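Side-chain contacts in V-type ATP synthase alpha chain (Nanoarchaeum equitans Kin4-M, PDB 5BN3), which belongs to the alpha/beta family of ATP synthase subunits and carries a P-loop nucleotide-binding domain that holds ADP in this structure: residues Ala347-Lys352 and Thr391-Arg396; Glu259-Phe264 and Thr280-Asn285. All coordinates share one frame; numbering follows the deposited sequence.

Overall arrangement
Both contacts lie in the nucleotide-binding domain of the alpha/beta family, and along the chain contact 2 is complete before contact 1 begins. They form two separate pieces of the domain core: their centres are 28 Å apart, and their nearest atoms remain about 16 Å apart. Contact 2 sets helix 254-263 against strand 280-285 of the central sheet, whereas contact 1 brings together the start of helix 349-357 and the C-terminal part of helix 389-395. In contact 2 the side chain of Val260 is about 11 Å from the bound ADP. Separately, the side chain of Leu261 is about 7 Å from a bound magnesium ion.

Contact 1: residues Ala347-Lys352 and Thr391-Arg396; sequences AYLLRK and TQNTLR
Leu350 and Asn393 mark the closest backbone approach, with Leu350 CA 5.7 Å from Asn393 CA, where the first turn of helix 349-357 meets the C-terminal part of helix 389-395. This is a helix-to-helix contact inside the P-loop nucleotide-binding domain. Tyr348 is the N-cap of the first helix, and Lys352 N bonds to Tyr348 O at 3.0 Å in its first turn. No hydrogen bond crosses between the segments, and the 193 Å² they bury comes from van der Waals contact.

Asn393 and Leu350 share most of that surface about equally. The CG of Asn393 stands anti to the carbonyl carbon (chi1 -74°), which directs the amide at the other helix. Asn393 touches both leucines, with different atoms. Asn393 ND2 lies 3.5 Å from Leu349 CD2, the amide nitrogen resting against a methyl. Leu350 CD1 is 3.7 Å from Asn393 CB and equally near Asn393 O, while Leu350 CB lies beside the amide, 4.0 Å from both Asn393 CG and Asn393 ND2. Farther along helix 349-357, Leu353 also touches Asn393.

Arg396 has its polar end held from elsewhere, NE bonding to Asn230 of the neighbouring NEQ263 chain. Its chain bends at CG-CD (chi3 -55°) and crosses Leu350 at about a right angle, bringing Arg396 NH2 to 3.6 Å from Leu350 CD2, which approaches the guanidinium obliquely.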
ATOM      1  N   ALA A 347      -0.241 -10.851 -16.845  1.00 33.96           N
ATOM      2  CA  ALA A 347      -1.508 -10.224 -17.199  1.00 35.54           C
ATOM      3  C   ALA A 347      -2.521 -11.212 -17.774  1.00 38.27           C
ATOM      4  O   ALA A 347      -3.717 -10.920 -17.830  1.00 35.39           O
ATOM      5  CB  ALA A 347      -1.271  -9.075 -18.165  1.00 40.66           C
ATOM      6  N   TYR A 348      -2.040 -12.378 -18.200  1.00 34.02           N
ATOM      7  CA  TYR A 348      -2.910 -13.393 -18.786  1.00 33.96           C
ATOM      8  C   TYR A 348      -3.402 -14.425 -17.769  1.00 29.07           C
ATOM      9  O   TYR A 348      -3.862 -15.502 -18.148  1.00 30.82           O
ATOM     10  CB  TYR A 348      -2.215 -14.086 -19.969  1.00 40.91           C
ATOM     11  CG  TYR A 348      -0.785 -14.511 -19.706  1.00 45.30           C
ATOM     12  CD1 TYR A 348      -0.502 -15.718 -19.083  1.00 41.33           C
ATOM     13  CD2 TYR A 348       0.281 -13.717 -20.107  1.00 45.52           C
ATOM     14  CE1 TYR A 348       0.799 -16.114 -18.851  1.00 45.97           C
ATOM     15  CE2 TYR A 348       1.585 -14.107 -19.881  1.00 53.85           C
ATOM     16  CZ  TYR A 348       1.837 -15.307 -19.253  1.00 49.79           C
ATOM     17  OH  TYR A 348       3.132 -15.705 -19.020  1.00 47.98           O
ATOM     18  N   LEU A 349      -3.322 -14.090 -16.483  1.00 32.00           N
ATOM     19  CA  LEU A 349      -3.754 -15.002 -15.422  1.00 31.71           C
ATOM     20  C   LEU A 349      -5.209 -15.441 -15.586  1.00 25.33           C
ATOM     21  O   LEU A 349      -5.513 -16.628 -15.495  1.00 30.55           O
ATOM     22  CB  LEU A 349      -3.556 -14.364 -14.044  1.00 31.40           C
ATOM     23  CG  LEU A 349      -4.048 -15.195 -12.854  1.00 33.05           C
ATOM     24  CD1 LEU A 349      -3.296 -16.512 -12.771  1.00 37.13           C
ATOM     25  CD2 LEU A 349      -3.918 -14.424 -11.547  1.00 32.78           C
ATOM     26  N   LEU A 350      -6.098 -14.483 -15.832  1.00 29.71           N
ATOM     27  CA  LEU A 350      -7.523 -14.779 -15.980  1.00 28.91           C
ATOM     28  C   LEU A 350      -7.795 -15.731 -17.142  1.00 41.68           C
ATOM     29  O   LEU A 350      -8.591 -16.662 -17.019  1.00 30.16           O
ATOM     30  CB  LEU A 350      -8.322 -13.484 -16.160  1.00 28.34           C
ATOM     31  CG  LEU A 350      -9.823 -13.657 -16.413  1.00 36.72           C
ATOM     32  CD1 LEU A 350     -10.507 -14.270 -15.205  1.00 36.04           C
ATOM     33  CD2 LEU A 350     -10.472 -12.333 -16.778  1.00 32.65           C
ATOM     34  N   ARG A 351      -7.123 -15.498 -18.266  1.00 32.74           N
ATOM     35  CA  ARG A 351      -7.283 -16.333 -19.453  1.00 30.18           C
ATOM     36  C   ARG A 351      -6.820 -17.762 -19.185  1.00 24.66           C
ATOM     37  O   ARG A 351      -7.457 -18.723 -19.625  1.00 38.36           O
ATOM     38  CB  ARG A 351      -6.498 -15.732 -20.626  1.00 37.11           C
ATOM     39  CG  ARG A 351      -6.752 -16.392 -21.975  1.00 47.58           C
ATOM     40  CD  ARG A 351      -5.848 -15.799 -23.049  1.00 53.72           C
ATOM     41  NE  ARG A 351      -4.451 -16.187 -22.861  1.00 60.65           N
ATOM     42  CZ  ARG A 351      -3.414 -15.481 -23.299  1.00 55.77           C
ATOM     43  NH1 ARG A 351      -3.613 -14.344 -23.948  1.00 72.89           N
ATOM     44  NH2 ARG A 351      -2.179 -15.908 -23.080  1.00 64.41           N
ATOM     45  N   LYS A 352      -5.715 -17.895 -18.454  1.00 30.14           N
ATOM     46  CA  LYS A 352      -5.168 -19.205 -18.116  1.00 28.70           C
ATOM     47  C   LYS A 352      -6.098 -19.972 -17.186  1.00 37.50           C
ATOM     48  O   LYS A 352      -6.345 -21.158 -17.391  1.00 32.05           O
ATOM     49  CB  LYS A 352      -3.784 -19.061 -17.473  1.00 33.06           C
ATOM     50  CG  LYS A 352      -2.670 -18.680 -18.444  1.00 45.96           C
ATOM     51  CD  LYS A 352      -2.369 -19.817 -19.415  1.00 44.35           C
ATOM     52  CE  LYS A 352      -1.203 -19.474 -20.334  1.00 65.34           C
ATOM     53  NZ  LYS A 352      -0.778 -20.647 -21.156  1.00 64.93           N
ATOM     54  N   THR A 391      -8.129 -15.319  -6.389  1.00 30.20           N
ATOM     55  CA  THR A 391      -9.486 -15.456  -5.870  1.00 25.36           C
ATOM     56  C   THR A 391     -10.478 -14.661  -6.712  1.00 24.16           C
ATOM     57  O   THR A 391     -11.518 -15.181  -7.110  1.00 31.24           O
ATOM     58  CB  THR A 391      -9.585 -14.970  -4.411  1.00 31.14           C
ATOM     59  OG1 THR A 391      -8.663 -15.701  -3.593  1.00 32.34           O
ATOM     60  CG2 THR A 391     -10.992 -15.179  -3.883  1.00 29.53           C
ATOM     61  N   GLN A 392     -10.155 -13.399  -6.987  1.00 29.52           N
ATOM     62  CA  GLN A 392     -11.078 -12.520  -7.700  1.00 31.75           C
ATOM     63  C   GLN A 392     -11.322 -12.945  -9.143  1.00 32.06           C
ATOM     64  O   GLN A 392     -12.458 -12.911  -9.614  1.00 28.28           O
ATOM     65  CB  GLN A 392     -10.609 -11.061  -7.625  1.00 27.77           C
ATOM     66  CG  GLN A 392     -10.760 -10.448  -6.235  1.00 27.95           C
ATOM     67  CD  GLN A 392     -12.175 -10.577  -5.704  1.00 36.50           C
ATOM     68  OE1 GLN A 392     -13.140 -10.397  -6.441  1.00 35.15           O
ATOM     69  NE2 GLN A 392     -12.304 -10.912  -4.423  1.00 33.55           N
ATOM     70  N   ASN A 393     -10.264 -13.340  -9.847  1.00 29.19           N
ATOM     71  CA  ASN A 393     -10.422 -13.877 -11.199  1.00 32.97           C
ATOM     72  C   ASN A 393     -11.291 -15.131 -11.215  1.00 31.67           C
ATOM     73  O   ASN A 393     -12.164 -15.283 -12.071  1.00 33.07           O
ATOM     74  CB  ASN A 393      -9.058 -14.202 -11.820  1.00 31.88           C
ATOM     75  CG  ASN A 393      -8.295 -12.965 -12.243  1.00 36.45           C
ATOM     76  OD1 ASN A 393      -8.868 -11.885 -12.395  1.00 41.97           O
ATOM     77  ND2 ASN A 393      -6.992 -13.119 -12.454  1.00 44.55           N
ATOM     78  N   THR A 394     -11.035 -16.027 -10.266  1.00 31.69           N
ATOM     79  CA  THR A 394     -11.780 -17.276 -10.157  1.00 33.77           C
ATOM     80  C   THR A 394     -13.274 -17.036  -9.922  1.00 28.55           C
ATOM     81  O   THR A 394     -14.117 -17.749 -10.464  1.00 28.25           O
ATOM     82  CB  THR A 394     -11.203 -18.166  -9.031  1.00 30.93           C
ATOM     83  OG1 THR A 394      -9.818 -18.437  -9.295  1.00 36.57           O
ATOM     84  CG2 THR A 394     -11.954 -19.477  -8.939  1.00 32.28           C
ATOM     85  N   LEU A 395     -13.600 -16.014  -9.134  1.00 30.38           N
ATOM     86  CA  LEU A 395     -14.997 -15.707  -8.825  1.00 31.13           C
ATOM     87  C   LEU A 395     -15.799 -15.271 -10.050  1.00 40.57           C
ATOM     88  O   LEU A 395     -17.027 -15.355 -10.057  1.00 38.58           O
ATOM     89  CB  LEU A 395     -15.086 -14.643  -7.725  1.00 32.22           C
ATOM     90  CG  LEU A 395     -14.607 -15.097  -6.346  1.00 37.65           C
ATOM     91  CD1 LEU A 395     -14.963 -14.074  -5.276  1.00 36.96           C
ATOM     92  CD2 LEU A 395     -15.195 -16.453  -6.013  1.00 35.58           C
ATOM     93  N   ARG A 396     -15.111 -14.810 -11.090  1.00 27.55           N
ATOM     94  CA  ARG A 396     -15.803 -14.419 -12.315  1.00 28.52           C
ATOM     95  C   ARG A 396     -15.878 -15.572 -13.314  1.00 31.84           C
ATOM     96  O   ARG A 396     -16.371 -15.408 -14.431  1.00 34.52           O
ATOM     97  CB  ARG A 396     -15.147 -13.180 -12.936  1.00 36.63           C
ATOM     98  CG  ARG A 396     -15.158 -11.969 -12.010  1.00 39.34           C
ATOM     99  CD  ARG A 396     -15.116 -10.662 -12.783  1.00 49.26           C
ATOM    100  NE  ARG A 396     -13.981 -10.596 -13.698  1.00 42.22           N
ATOM    101  CZ  ARG A 396     -12.750 -10.246 -13.339  1.00 45.30           C
ATOM    102  NH1 ARG A 396     -12.489  -9.930 -12.079  1.00 40.56           N
ATOM    103  NH2 ARG A 396     -11.781 -10.210 -14.242  1.00 46.10           N
TER

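Contact 2: residues Glu259-Phe264 and Thr280-Asn285; sequences EVLEEF and TILIAN
Leu282 reaches from the strand to two apolar residues of the helix, Val260 and Leu261. Leu282 CD1 lies 3.6 Å from Val260 CG1 and 3.7 Å from Leu261 CD2, so one methyl touches both neighbours. On the other branch, Leu282 CD2 is 3.7 Å from Val260 CG1. Val260 CG1 gets there because it is anti to its own backbone nitrogen (chi1 175°), and Leu261, whose CB points along the flank of the contact, comes nearer through its terminal methyl. Leu261 and Leu282 both pack on Ile79 of strand 79-80 as well.

Strand 244-250, helix 254-263 and strand 280-285 form a beta-alpha-beta unit, whose two strands pair in parallel, with the helix packed against the sheet. Val260 CA is 8.6 Å from Leu282 CA and Phe264 CA 8.7 Å from Thr280 CA, an almost constant spacing over one helical turn, with the chains running in opposite senses. Strand residue Ile281 packs instead on helix 293-309.

An aromatic ring and a hydroxyl make the remaining contact. Thr280 OG1 sits at the edge of the Phe264 ring, near its plane, 3.9 Å from Phe264 CD2, while its hydrogen bond goes to the carbonyl oxygen of Leu276. One face of the same ring is taken by Val260 CG1, centred 3.7 Å above the ring plane, so this methyl touches both the phenyl group and Leu282.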
ATOM      1  N   GLU A 259      -2.281 -39.753   2.766  1.00 36.20           N
ATOM      2  CA  GLU A 259      -3.483 -39.924   3.585  1.00 35.48           C
ATOM      3  C   GLU A 259      -4.627 -40.546   2.787  1.00 38.53           C
ATOM      4  O   GLU A 259      -5.300 -41.465   3.261  1.00 44.44           O
ATOM      5  CB  GLU A 259      -3.921 -38.576   4.166  1.00 42.31           C
ATOM      6  CG  GLU A 259      -5.368 -38.531   4.649  1.00 63.29           C
ATOM      7  CD  GLU A 259      -5.568 -39.180   6.010  1.00 83.89           C
ATOM      8  OE1 GLU A 259      -4.581 -39.681   6.588  1.00 81.66           O
ATOM      9  OE2 GLU A 259      -6.717 -39.182   6.503  1.00 85.47           O
ATOM     10  N   VAL A 260      -4.839 -40.044   1.574  1.00 32.68           N
ATOM     11  CA  VAL A 260      -5.867 -40.580   0.690  1.00 40.14           C
ATOM     12  C   VAL A 260      -5.568 -42.037   0.336  1.00 40.30           C
ATOM     13  O   VAL A 260      -6.461 -42.883   0.347  1.00 37.54           O
ATOM     14  CB  VAL A 260      -5.989 -39.740  -0.597  1.00 43.92           C
ATOM     15  CG1 VAL A 260      -6.982 -40.371  -1.553  1.00 44.83           C
ATOM     16  CG2 VAL A 260      -6.409 -38.319  -0.263  1.00 39.06           C
ATOM     17  N   LEU A 261      -4.302 -42.324   0.037  1.00 41.30           N
ATOM     18  CA  LEU A 261      -3.864 -43.683  -0.272  1.00 43.31           C
ATOM     19  C   LEU A 261      -4.119 -44.644   0.886  1.00 37.04           C
ATOM     20  O   LEU A 261      -4.418 -45.818   0.671  1.00 41.92           O
ATOM     21  CB  LEU A 261      -2.374 -43.698  -0.625  1.00 43.77           C
ATOM     22  CG  LEU A 261      -1.941 -43.088  -1.957  1.00 42.49           C
ATOM     23  CD1 LEU A 261      -0.425 -43.135  -2.101  1.00 41.60           C
ATOM     24  CD2 LEU A 261      -2.601 -43.823  -3.103  1.00 45.60           C
ATOM     25  N   GLU A 262      -4.001 -44.144   2.111  1.00 35.32           N
ATOM     26  CA  GLU A 262      -4.169 -44.977   3.300  1.00 46.39           C
ATOM     27  C   GLU A 262      -5.633 -45.204   3.680  1.00 48.58           C
ATOM     28  O   GLU A 262      -5.998 -46.288   4.133  1.00 46.46           O
ATOM     29  CB  GLU A 262      -3.418 -44.371   4.494  1.00 43.29           C
ATOM     30  CG  GLU A 262      -1.897 -44.453   4.402  1.00 45.31           C
ATOM     31  CD  GLU A 262      -1.209 -44.029   5.688  1.00 64.34           C
ATOM     32  OE1 GLU A 262      -1.914 -43.753   6.683  1.00 52.93           O
ATOM     33  OE2 GLU A 262       0.042 -43.975   5.708  1.00 44.04           O
ATOM     34  N   GLU A 263      -6.465 -44.184   3.491  1.00 44.17           N
ATOM     35  CA  GLU A 263      -7.830 -44.199   4.018  1.00 47.95           C
ATOM     36  C   GLU A 263      -8.907 -44.665   3.032  1.00 45.14           C
ATOM     37  O   GLU A 263      -9.803 -45.419   3.403  1.00 45.72           O
ATOM     38  CB  GLU A 263      -8.192 -42.820   4.582  1.00 48.15           C
ATOM     39  CG  GLU A 263      -7.333 -42.395   5.764  1.00 59.69           C
ATOM     40  CD  GLU A 263      -7.519 -43.296   6.967  1.00 84.39           C
ATOM     41  OE1 GLU A 263      -8.667 -43.710   7.227  1.00 83.85           O
ATOM     42  OE2 GLU A 263      -6.516 -43.594   7.651  1.00 80.55           O
ATOM     43  N   PHE A 264      -8.822 -44.210   1.785  1.00 38.07           N
ATOM     44  CA  PHE A 264      -9.819 -44.555   0.763  1.00 43.90           C
ATOM     45  C   PHE A 264     -10.023 -46.063   0.490  1.00 39.36           C
ATOM     46  O   PHE A 264     -11.150 -46.487   0.229  1.00 41.87           O
ATOM     47  CB  PHE A 264      -9.550 -43.791  -0.543  1.00 34.23           C
ATOM     48  CG  PHE A 264     -10.045 -42.365  -0.534  1.00 37.57           C
ATOM     49  CD1 PHE A 264      -9.822 -41.539   0.562  1.00 38.90           C
ATOM     50  CD2 PHE A 264     -10.720 -41.844  -1.628  1.00 37.61           C
ATOM     51  CE1 PHE A 264     -10.272 -40.229   0.571  1.00 46.03           C
ATOM     52  CE2 PHE A 264     -11.171 -40.529  -1.627  1.00 42.00           C
ATOM     53  CZ  PHE A 264     -10.946 -39.722  -0.526  1.00 37.05           C
ATOM     54  N   THR A 280     -11.545 -43.656  -7.860  1.00 31.96           N
ATOM     55  CA  THR A 280     -10.697 -42.492  -7.624  1.00 34.88           C
ATOM     56  C   THR A 280      -9.388 -42.518  -8.419  1.00 37.03           C
ATOM     57  O   THR A 280      -8.734 -43.557  -8.530  1.00 36.07           O
ATOM     58  CB  THR A 280     -10.381 -42.363  -6.121  1.00 38.85           C
ATOM     59  OG1 THR A 280     -11.607 -42.357  -5.378  1.00 38.57           O
ATOM     60  CG2 THR A 280      -9.615 -41.080  -5.835  1.00 38.24           C
ATOM     61  N   ILE A 281      -9.023 -41.367  -8.976  1.00 32.75           N
ATOM     62  CA  ILE A 281      -7.719 -41.184  -9.610  1.00 31.41           C
ATOM     63  C   ILE A 281      -6.978 -40.058  -8.897  1.00 37.18           C
ATOM     64  O   ILE A 281      -7.525 -38.967  -8.712  1.00 33.89           O
ATOM     65  CB  ILE A 281      -7.859 -40.827 -11.100  1.00 33.65           C
ATOM     66  CG1 ILE A 281      -8.672 -41.899 -11.830  1.00 37.17           C
ATOM     67  CG2 ILE A 281      -6.490 -40.669 -11.746  1.00 29.45           C
ATOM     68  CD1 ILE A 281      -8.960 -41.564 -13.275  1.00 35.82           C
ATOM     69  N   LEU A 282      -5.738 -40.322  -8.498  1.00 32.92           N
ATOM     70  CA  LEU A 282      -4.938 -39.336  -7.777  1.00 33.51           C
ATOM     71  C   LEU A 282      -3.824 -38.783  -8.654  1.00 39.66           C
ATOM     72  O   LEU A 282      -3.051 -39.539  -9.246  1.00 36.14           O
ATOM     73  CB  LEU A 282      -4.334 -39.949  -6.511  1.00 31.48           C
ATOM     74  CG  LEU A 282      -5.278 -40.447  -5.415  1.00 54.29           C
ATOM     75  CD1 LEU A 282      -4.503 -40.793  -4.152  1.00 53.66           C
ATOM     76  CD2 LEU A 282      -6.335 -39.410  -5.116  1.00 42.72           C
ATOM     77  N   ILE A 283      -3.748 -37.458  -8.739  1.00 31.92           N
ATOM     78  CA  ILE A 283      -2.655 -36.793  -9.442  1.00 29.42           C
ATOM     79  C   ILE A 283      -1.885 -35.915  -8.462  1.00 38.63           C
ATOM     80  O   ILE A 283      -2.416 -34.933  -7.938  1.00 34.99           O
ATOM     81  CB  ILE A 283      -3.177 -35.956 -10.616  1.00 34.17           C
ATOM     82  CG1 ILE A 283      -3.871 -36.874 -11.623  1.00 48.82           C
ATOM     83  CG2 ILE A 283      -2.040 -35.208 -11.289  1.00 39.60           C
ATOM     84  CD1 ILE A 283      -4.739 -36.154 -12.601  1.00 48.64           C
ATOM     85  N   ALA A 284      -0.630 -36.278  -8.215  1.00 39.05           N
ATOM     86  CA  ALA A 284       0.161 -35.625  -7.177  1.00 41.24           C
ATOM     87  C   ALA A 284       1.402 -34.936  -7.722  1.00 43.47           C
ATOM     88  O   ALA A 284       2.317 -35.594  -8.215  1.00 39.97           O
ATOM     89  CB  ALA A 284       0.560 -36.630  -6.110  1.00 38.32           C
ATOM     90  N   ASN A 285       1.428 -33.612  -7.624  1.00 40.47           N
ATOM     91  CA  ASN A 285       2.661 -32.864  -7.815  1.00 39.05           C
ATOM     92  C   ASN A 285       2.864 -31.978  -6.595  1.00 41.17           C
ATOM     93  O   ASN A 285       2.383 -30.846  -6.548  1.00 39.86           O
ATOM     94  CB  ASN A 285       2.625 -32.031  -9.094  1.00 42.83           C
ATOM     95  CG  ASN A 285       4.013 -31.669  -9.589  1.00 52.21           C
ATOM     96  OD1 ASN A 285       4.691 -32.484 -10.215  1.00 49.72           O
ATOM     97  ND2 ASN A 285       4.443 -30.443  -9.309  1.00 39.28           N
TER